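Local atomic coordinates of pentafunctional AROM polypeptide (Schizosaccharomyces pombe, PDB entry 5SWV), a protein that probably catalyses the dehydroquinate dehydratase and shikimate dehydrogenase steps of the shikimate pathway, the two enzymes joined in this fragment of the AROM polypeptide. Residues Arg11-Leu17 / Gly35-Val41; Pro219-Pro223 / Gln233-Leu239. All coordinates share one frame. Residue numbers count along the deposited sequence, not the author numbering.

Contact 1. Residues Arg11-Leu17 / Gly35-Val41; sequences RSTFLTL and GCDAIEV
R11-L17 and G35-V41 run side by side in the same direction, strand 13-17 against strand 38-41, their axes 4.5 Å apart at closest approach and inclined at 29°. L15 pairs with I39 (CA-CA 4.8 Å), T16 with E40 (5.0 Å) and L17 with V41 (5.1 Å). The parallel bonding alternates across the gap: L15 N to A38 O (3.0 Å), E40 N to L15 O (2.7 Å), L17 N to E40 O (2.8 Å). Just before strand 38-41, after G35 with its positive phi (78°), D37 meets both the carbonyl and the amide of T13: D37 N donates to T13 O (2.9 Å), and the m rotamer of D37 brings OD2 to T13 N (2.9 Å), while OD1 makes a salt bridge with K9. These are the first two strands of the parallel TIM barrel of type I dehydroquinase, joined by a crossover that contains helices 22-25 and 29-32. F14, A38, T16 and E40 project to one face of the sheet, L15, I39, L17 and V41 to the other. On the first, F14 (chi1 p) sets CB 3.9 Å from A38 CB and CE1 3.6 Å from E40 CB; E40, extended (t, t), sends OE1 to 3.5 Å from T16 CG2 and bonds T79 through OE2. On the second, L17 CB lies 3.8 Å from I39 CG2, and L15 CB packs at 3.8 Å on C36 SG.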
loop_
_atom_site.group_PDB
_atom_site.type_symbol
_atom_site.label_atom_id
_atom_site.label_comp_id
_atom_site.label_asym_id
_atom_site.label_seq_id
_atom_site.Cartn_x
_atom_site.Cartn_y
_atom_site.Cartn_z
ATOM N N ARG A 11 1.516 14.472 0.314
ATOM C CA ARG A 11 2.923 14.071 0.218
ATOM C C ARG A 11 3.057 12.669 -0.325
ATOM O O ARG A 11 2.500 11.735 0.247
ATOM C CB ARG A 11 3.566 14.096 1.604
ATOM C CG ARG A 11 3.887 15.490 2.082
ATOM C CD ARG A 11 4.215 15.556 3.562
ATOM N NE ARG A 11 4.556 16.949 3.877
ATOM C CZ ARG A 11 3.836 17.798 4.620
ATOM N NH1 ARG A 11 2.701 17.427 5.232
ATOM N NH2 ARG A 11 4.282 19.041 4.775
ATOM N N SER A 12 3.814 12.512 -1.402
ATOM C CA SER A 12 4.144 11.185 -1.916
ATOM C C SER A 12 5.648 10.968 -1.907
ATOM O O SER A 12 6.431 11.929 -1.938
ATOM C CB SER A 12 3.568 10.968 -3.323
ATOM O OG SER A 12 3.390 12.196 -4.018
ATOM N N THR A 13 6.039 9.697 -1.838
ATOM C CA THR A 13 7.441 9.294 -1.877
ATOM C C THR A 13 7.563 8.037 -2.702
ATOM O O THR A 13 6.584 7.344 -2.898
ATOM C CB THR A 13 7.999 8.995 -0.473
ATOM O OG1 THR A 13 7.409 7.798 0.039
ATOM C CG2 THR A 13 7.716 10.138 0.493
ATOM N N PHE A 14 8.759 7.747 -3.191
ATOM C CA PHE A 14 9.008 6.482 -3.869
ATOM C C PHE A 14 10.404 5.947 -3.585
ATOM O O PHE A 14 11.366 6.715 -3.448
ATOM C CB PHE A 14 8.753 6.584 -5.367
ATOM C CG PHE A 14 9.775 7.383 -6.128
ATOM C CD1 PHE A 14 10.937 6.778 -6.608
ATOM C CD2 PHE A 14 9.548 8.732 -6.436
ATOM C CE1 PHE A 14 11.871 7.503 -7.345
ATOM C CE2 PHE A 14 10.485 9.467 -7.167
ATOM C CZ PHE A 14 11.653 8.849 -7.615
ATOM N N LEU A 15 10.482 4.617 -3.502
ATOM C CA LEU A 15 11.705 3.901 -3.183
ATOM C C LEU A 15 12.592 3.791 -4.412
ATOM O O LEU A 15 12.121 3.419 -5.475
ATOM C CB LEU A 15 11.389 2.489 -2.666
ATOM C CG LEU A 15 12.586 1.725 -2.098
ATOM C CD1 LEU A 15 12.990 2.302 -0.746
ATOM C CD2 LEU A 15 12.306 0.244 -1.979
ATOM N N THR A 16 13.881 4.087 -4.244
ATOM C CA THR A 16 14.872 3.898 -5.303
ATOM C C THR A 16 15.474 2.493 -5.199
ATOM O O THR A 16 16.520 2.298 -4.588
ATOM C CB THR A 16 15.963 4.978 -5.232
ATOM O OG1 THR A 16 16.556 4.997 -3.919
ATOM C CG2 THR A 16 15.362 6.342 -5.527
ATOM N N LEU A 17 14.796 1.511 -5.795
ATOM C CA LEU A 17 15.210 0.110 -5.678
ATOM C C LEU A 17 16.392 -0.171 -6.598
ATOM O O LEU A 17 16.265 -0.140 -7.819
ATOM C CB LEU A 17 14.055 -0.821 -6.007
ATOM C CG LEU A 17 14.204 -2.252 -5.521
ATOM C CD1 LEU A 17 14.240 -2.303 -4.000
ATOM C CD2 LEU A 17 13.040 -3.065 -6.051
ATOM N N GLY A 35 5.995 3.011 3.724
ATOM C CA GLY A 35 5.864 4.453 3.547
ATOM C C GLY A 35 5.949 4.980 2.136
ATOM O O GLY A 35 5.856 6.192 1.930
ATOM N N CYS A 36 6.109 4.088 1.160
ATOM C CA CYS A 36 6.293 4.470 -0.238
ATOM C C CYS A 36 5.021 4.304 -1.035
ATOM O O CYS A 36 4.260 3.362 -0.829
ATOM C CB CYS A 36 7.387 3.629 -0.867
ATOM S SG CYS A 36 8.950 3.776 0.019
ATOM N N ASP A 37 4.797 5.232 -1.950
ATOM C CA ASP A 37 3.646 5.181 -2.848
ATOM C C ASP A 37 3.976 4.478 -4.167
ATOM O O ASP A 37 3.064 4.155 -4.922
ATOM C CB ASP A 37 3.129 6.593 -3.111
ATOM C CG ASP A 37 2.787 7.330 -1.828
ATOM O OD1 ASP A 37 1.663 7.139 -1.324
ATOM O OD2 ASP A 37 3.642 8.089 -1.310
ATOM N N ALA A 38 5.267 4.244 -4.425
ATOM C CA ALA A 38 5.743 3.632 -5.658
ATOM C C ALA A 38 7.183 3.129 -5.522
ATOM O O ALA A 38 7.871 3.445 -4.550
ATOM C CB ALA A 38 5.668 4.643 -6.783
ATOM N N ILE A 39 7.631 2.367 -6.515
ATOM C CA ILE A 39 8.968 1.789 -6.534
ATOM C C ILE A 39 9.628 2.142 -7.856
ATOM O O ILE A 39 9.108 1.832 -8.929
ATOM C CB ILE A 39 8.910 0.262 -6.399
ATOM C CG1 ILE A 39 8.160 -0.134 -5.141
ATOM C CG2 ILE A 39 10.295 -0.362 -6.322
ATOM C CD1 ILE A 39 7.973 -1.633 -5.034
ATOM N N GLU A 40 10.766 2.810 -7.778
ATOM C CA GLU A 40 11.619 2.988 -8.928
ATOM C C GLU A 40 12.536 1.790 -9.027
ATOM O O GLU A 40 13.262 1.483 -8.087
ATOM C CB GLU A 40 12.449 4.248 -8.781
ATOM C CG GLU A 40 13.256 4.605 -10.011
ATOM C CD GLU A 40 13.947 5.945 -9.864
ATOM O OE1 GLU A 40 14.861 6.041 -9.003
ATOM O OE2 GLU A 40 13.575 6.898 -10.599
ATOM N N VAL A 41 12.486 1.103 -10.157
ATOM C CA VAL A 41 13.473 0.100 -10.458
ATOM C C VAL A 41 14.545 0.839 -11.216
ATOM O O VAL A 41 14.310 1.333 -12.317
ATOM C CB VAL A 41 12.928 -1.029 -11.337
ATOM C CG1 VAL A 41 14.042 -2.032 -11.637
ATOM C CG2 VAL A 41 11.737 -1.705 -10.664
#

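Contact 2. Residues Pro219-Pro223 / Gln233-Leu239; sequences PVTHP and QLTVKQL
A capping box opens helix 236-245 where it follows the last barrel strand, 218-220, in the type I dehydroquinase domain. T235 is the N-cap: Q238 N donates to T235 OG1 (3.2 Å) and T235 N to Q238 OE1 (2.9 Å), with T235 chi1 p and Q238 chi1 m; L239 N to T235 O (2.8 Å) begins the helical bonding. Before the cap, Q233-T235 is extended and lies along V220-T221. One direct hydrogen bond joins the two backbones, T221 N to L234 O (3.1 Å), flanked by CA-H...O contacts from V220 CA to L234 O and from T235 CA to T221 O (both 3.3 Å). A water continues the link into the first turn, donating to T221 O (2.7 Å) and accepting from V236 N (2.9 Å). V220, chi1 m, is the apolar anchor, with CG2 3.5 Å from V236 CG2 and CG1 3.9 Å from L239 CD2. P223 CD rests 3.8 Å from T235 CG2. Q233, extended (t, t), places CD 3.6 Å from T221 CB; its amide bonds A229 through OE1 and T16 through NE2. Around this junction L239 reaches T13 of strand 13-17, while P219, Q233 and L234 pack on helix 208-213.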
loop_
_atom_site.group_PDB
_atom_site.type_symbol
_atom_site.label_atom_id
_atom_site.label_comp_id
_atom_site.label_asym_id
_atom_site.label_seq_id
_atom_site.Cartn_x
_atom_site.Cartn_y
_atom_site.Cartn_z
ATOM N N PRO A 219 12.235 10.953 -3.820
ATOM C CA PRO A 219 12.869 9.645 -3.677
ATOM C C PRO A 219 13.434 9.440 -2.281
ATOM O O PRO A 219 13.959 10.373 -1.665
ATOM C CB PRO A 219 13.979 9.655 -4.723
ATOM C CG PRO A 219 14.244 11.083 -4.974
ATOM C CD PRO A 219 12.948 11.804 -4.780
ATOM N N VAL A 220 13.295 8.207 -1.810
ATOM C CA VAL A 220 13.814 7.766 -0.539
ATOM C C VAL A 220 14.514 6.425 -0.718
ATOM O O VAL A 220 14.347 5.749 -1.740
ATOM C CB VAL A 220 12.701 7.617 0.520
ATOM C CG1 VAL A 220 11.990 8.942 0.731
ATOM C CG2 VAL A 220 11.702 6.516 0.158
ATOM N N THR A 221 15.284 6.049 0.299
ATOM C CA THR A 221 15.993 4.783 0.329
ATOM C C THR A 221 15.647 4.081 1.642
ATOM O O THR A 221 14.750 4.536 2.357
ATOM C CB THR A 221 17.515 4.984 0.139
ATOM O OG1 THR A 221 18.176 3.710 0.163
ATOM C CG2 THR A 221 18.119 5.882 1.221
ATOM N N HIS A 222 16.341 2.981 1.942
ATOM C CA HIS A 222 16.114 2.195 3.162
ATOM C C HIS A 222 17.416 1.477 3.569
ATOM O O HIS A 222 18.191 1.090 2.694
ATOM C CB HIS A 222 14.994 1.195 2.896
ATOM C CG HIS A 222 14.531 0.451 4.109
ATOM N ND1 HIS A 222 15.163 -0.685 4.568
ATOM C CD2 HIS A 222 13.490 0.667 4.944
ATOM C CE1 HIS A 222 14.538 -1.136 5.639
ATOM N NE2 HIS A 222 13.520 -0.331 5.891
ATOM N N PRO A 223 17.681 1.308 4.883
ATOM C CA PRO A 223 19.009 0.782 5.318
ATOM C C PRO A 223 19.465 -0.573 4.736
ATOM O O PRO A 223 20.674 -0.841 4.650
ATOM C CB PRO A 223 18.850 0.673 6.839
ATOM C CG PRO A 223 17.863 1.741 7.186
ATOM C CD PRO A 223 16.895 1.798 6.040
ATOM N N GLN A 233 20.471 11.509 0.065
ATOM C CA GLN A 233 19.198 10.816 0.097
ATOM C C GLN A 233 18.871 10.346 1.497
ATOM O O GLN A 233 19.750 9.880 2.219
ATOM C CB GLN A 233 19.240 9.621 -0.824
ATOM C CG GLN A 233 17.897 8.944 -1.014
ATOM C CD GLN A 233 17.973 7.845 -2.051
ATOM O OE1 GLN A 233 19.046 7.267 -2.292
ATOM N NE2 GLN A 233 16.833 7.547 -2.680
ATOM N N LEU A 234 17.592 10.452 1.842
ATOM C CA LEU A 234 17.069 10.097 3.155
ATOM C C LEU A 234 16.196 8.845 3.107
ATOM O O LEU A 234 15.649 8.515 2.072
ATOM C CB LEU A 234 16.218 11.253 3.666
ATOM C CG LEU A 234 16.940 12.578 3.887
ATOM C CD1 LEU A 234 15.948 13.689 4.238
ATOM C CD2 LEU A 234 18.005 12.432 4.976
ATOM N N THR A 235 16.064 8.174 4.245
ATOM C CA THR A 235 15.109 7.096 4.403
ATOM C C THR A 235 13.758 7.719 4.729
ATOM O O THR A 235 13.683 8.926 5.018
ATOM C CB THR A 235 15.511 6.082 5.499
ATOM O OG1 THR A 235 15.522 6.703 6.789
ATOM C CG2 THR A 235 16.866 5.482 5.218
ATOM N N VAL A 236 12.698 6.905 4.679
ATOM C CA VAL A 236 11.351 7.368 5.034
ATOM C C VAL A 236 11.299 7.836 6.482
ATOM O O VAL A 236 10.694 8.870 6.784
ATOM C CB VAL A 236 10.261 6.291 4.750
ATOM C CG1 VAL A 236 8.944 6.592 5.463
ATOM C CG2 VAL A 236 10.009 6.211 3.255
ATOM N N LYS A 237 11.923 7.072 7.365
ATOM C CA LYS A 237 11.995 7.443 8.771
ATOM C C LYS A 237 12.656 8.811 8.969
ATOM O O LYS A 237 12.136 9.679 9.675
ATOM C CB LYS A 237 12.772 6.397 9.548
ATOM C CG LYS A 237 12.643 6.593 11.036
ATOM C CD LYS A 237 13.512 5.609 11.779
ATOM C CE LYS A 237 13.179 5.626 13.258
ATOM N NZ LYS A 237 14.389 5.350 14.071
ATOM N N GLN A 238 13.806 8.975 8.337
ATOM C CA GLN A 238 14.553 10.213 8.413
ATOM C C GLN A 238 13.753 11.360 7.846
ATOM O O GLN A 238 13.751 12.459 8.404
ATOM C CB GLN A 238 15.856 10.091 7.633
ATOM C CG GLN A 238 16.885 9.157 8.252
ATOM C CD GLN A 238 18.159 9.077 7.413
ATOM O OE1 GLN A 238 18.147 8.712 6.227
ATOM N NE2 GLN A 238 19.277 9.446 8.032
ATOM N N LEU A 239 13.084 11.096 6.728
ATOM C CA LEU A 239 12.322 12.121 6.032
ATOM C C LEU A 239 11.216 12.670 6.901
ATOM O O LEU A 239 11.020 13.872 6.938
ATOM C CB LEU A 239 11.734 11.591 4.725
ATOM C CG LEU A 239 10.955 12.603 3.862
ATOM C CD1 LEU A 239 11.836 13.737 3.361
ATOM C CD2 LEU A 239 10.298 11.903 2.677
HETATM O O HOH W 1 12.759 4.042 4.155
#

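Strand 13-17 joins the two contacts: strand 38-42 flanks it in contact 1, and strand 218-220 of contact 2 lies along its other edge, so the first and last barrel strands meet here and close the ring. F14 O to V220 N (2.9 Å) belongs to that seam, where P219 CB also packs on F14 CZ (3.8 Å) and T16 CG2 (3.7 Å); T16 OG1 to Q233 NE2 (2.8 Å) carries the link past the strand. Contact 1 is almost wholly buried and relies on repeated backbone bonds, with the D37 carboxylate added at the start of the strands. Contact 2 is only partly buried, passing from strand to helix through a single direct bond, a water and the packing of V220 on V236 and L239.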